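Phosphodiesterase (Salpingoeca rosetta, PDB 7D7P) is a cyclic nucleotide phosphodiesterase-family protein of the HD superfamily with an all-helical fold, modelled here with a zinc ion and a magnesium ion. Local coordinates at residues A[75-80]-A[138-143]. Numbering follows the deposited sequence.
Sequences QELHVI and AMLIAA
L140 of helix 133-145 sets its two methyls against L77, and one of them also against V79, at the turn between helices 63-76 and 79-82. Its CD1 is shared: it lies 4.0 Å from L77 CD1 and 4.1 Å from V79 CG2, while L140 CD2 comes to 3.9 Å of L77 CD1 alone. The two leucines cross at a slant, whereas V79 and L140 meet end on. In L140, CG stands anti to the carbonyl carbon (chi1 -58°), and this extends the fork away from its own helix. The backbones stay well apart, with CA of V79 and CA of L140 9.6 Å from each other, so three buried apolar side chains carry the whole contact. The other side of the turn is looser and partly exposed: H78 has positive phi (70°) in a Schellman motif, its N bonded to Q75 O at 3.0 Å, and it also occupies the N-cap position of helix 79-82. E76 O sits above one face of its ring, displaced toward the rim. E76 takes no part, its carboxylate in a salt bridge to R72 and hydrogen-bonded to S49. L140 also rests on V73 and F74 of helix 63-76, and V79 on F74. Helix 109-126 joins the three helices here, placing Y120 against L77 and L116 against L140, while A138 and M139 of helix 133-145 pack on helix 200-215.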
loop_
_atom_site.group_PDB
_atom_site.type_symbol
_atom_site.label_atom_id
_atom_site.label_comp_id
_atom_site.label_asym_id
_atom_site.label_seq_id
_atom_site.Cartn_x
_atom_site.Cartn_y
_atom_site.Cartn_z
ATOM N N GLN A 75 27.566 2.310 -29.115
ATOM C CA GLN A 75 29.020 2.424 -29.185
ATOM C C GLN A 75 29.673 2.023 -27.867
ATOM O O GLN A 75 30.619 1.228 -27.849
ATOM C CB GLN A 75 29.417 3.850 -29.570
ATOM N N GLU A 76 29.176 2.559 -26.748
ATOM C CA GLU A 76 29.848 2.338 -25.471
ATOM C C GLU A 76 29.668 0.911 -24.963
ATOM O O GLU A 76 30.516 0.415 -24.212
ATOM C CB GLU A 76 29.354 3.351 -24.440
ATOM C CG GLU A 76 29.734 4.785 -24.795
ATOM C CD GLU A 76 29.586 5.746 -23.633
ATOM O OE1 GLU A 76 29.738 6.965 -23.855
ATOM O OE2 GLU A 76 29.318 5.286 -22.503
ATOM N N LEU A 77 28.588 0.234 -25.355
ATOM C CA LEU A 77 28.404 -1.170 -25.007
ATOM C C LEU A 77 29.172 -2.114 -25.924
ATOM O O LEU A 77 29.084 -3.333 -25.740
ATOM C CB LEU A 77 26.916 -1.532 -25.026
ATOM C CG LEU A 77 26.091 -0.928 -23.889
ATOM C CD1 LEU A 77 24.612 -1.227 -24.073
ATOM C CD2 LEU A 77 26.590 -1.447 -22.545
ATOM N N HIS A 78 29.904 -1.578 -26.903
ATOM C CA HIS A 78 30.807 -2.302 -27.796
ATOM C C HIS A 78 30.089 -3.207 -28.790
ATOM O O HIS A 78 30.742 -4.035 -29.439
ATOM C CB HIS A 78 31.838 -3.126 -27.014
ATOM C CG HIS A 78 32.586 -2.338 -25.983
ATOM N ND1 HIS A 78 33.458 -1.322 -26.311
ATOM C CD2 HIS A 78 32.594 -2.418 -24.630
ATOM C CE1 HIS A 78 33.967 -0.806 -25.206
ATOM N NE2 HIS A 78 33.460 -1.454 -24.172
ATOM N N VAL A 79 28.772 -3.063 -28.957
ATOM C CA VAL A 79 28.058 -3.947 -29.877
ATOM C C VAL A 79 28.357 -3.585 -31.326
ATOM O O VAL A 79 28.280 -4.444 -32.215
ATOM C CB VAL A 79 26.544 -3.925 -29.592
ATOM C CG1 VAL A 79 26.270 -4.364 -28.164
ATOM C CG2 VAL A 79 25.967 -2.544 -29.851
ATOM N N ILE A 80 28.702 -2.324 -31.596
ATOM C CA ILE A 80 29.038 -1.920 -32.960
ATOM C C ILE A 80 30.277 -2.665 -33.443
ATOM O O ILE A 80 30.300 -3.219 -34.549
ATOM C CB ILE A 80 29.229 -0.394 -33.037
ATOM C CG1 ILE A 80 27.895 0.320 -32.817
ATOM C CG2 ILE A 80 29.836 0.008 -34.375
ATOM C CD1 ILE A 80 27.982 1.831 -32.907
ATOM N N ALA A 138 20.267 -7.743 -28.952
ATOM C CA ALA A 138 18.826 -7.949 -29.065
ATOM C C ALA A 138 18.048 -7.076 -28.087
ATOM O O ALA A 138 16.949 -6.614 -28.411
ATOM C CB ALA A 138 18.483 -9.422 -28.839
ATOM N N MET A 139 18.590 -6.845 -26.890
ATOM C CA MET A 139 17.878 -6.029 -25.913
ATOM C C MET A 139 17.826 -4.568 -26.343
ATOM O O MET A 139 16.833 -3.877 -26.089
ATOM C CB MET A 139 18.529 -6.166 -24.537
ATOM C CG MET A 139 18.350 -7.545 -23.914
ATOM S SD MET A 139 16.611 -7.988 -23.716
ATOM C CE MET A 139 16.132 -6.833 -22.432
ATOM N N LEU A 140 18.885 -4.082 -26.999
ATOM C CA LEU A 140 18.884 -2.705 -27.488
ATOM C C LEU A 140 17.855 -2.512 -28.596
ATOM O O LEU A 140 17.134 -1.508 -28.612
ATOM C CB LEU A 140 20.279 -2.318 -27.982
ATOM C CG LEU A 140 21.432 -2.412 -26.979
ATOM C CD1 LEU A 140 22.700 -1.776 -27.548
ATOM C CD2 LEU A 140 21.055 -1.770 -25.655
ATOM N N ILE A 141 17.777 -3.461 -29.532
ATOM C CA ILE A 141 16.803 -3.363 -30.616
ATOM C C ILE A 141 15.384 -3.492 -30.076
ATOM O O ILE A 141 14.488 -2.733 -30.461
ATOM C CB ILE A 141 17.097 -4.424 -31.694
ATOM C CG1 ILE A 141 18.465 -4.175 -32.333
ATOM C CG2 ILE A 141 15.998 -4.438 -32.750
ATOM C CD1 ILE A 141 18.921 -5.291 -33.255
ATOM N N ALA A 142 15.159 -4.450 -29.171
ATOM C CA ALA A 142 13.819 -4.665 -28.637
ATOM C C ALA A 142 13.319 -3.445 -27.873
ATOM O O ALA A 142 12.149 -3.065 -27.998
ATOM C CB ALA A 142 13.806 -5.899 -27.734
ATOM N N ALA A 143 14.191 -2.819 -27.076
ATOM C CA ALA A 143 13.773 -1.673 -26.271
ATOM C C ALA A 143 13.343 -0.505 -27.150
ATOM O O ALA A 143 12.337 0.158 -26.869
ATOM C CB ALA A 143 14.904 -1.248 -25.333
#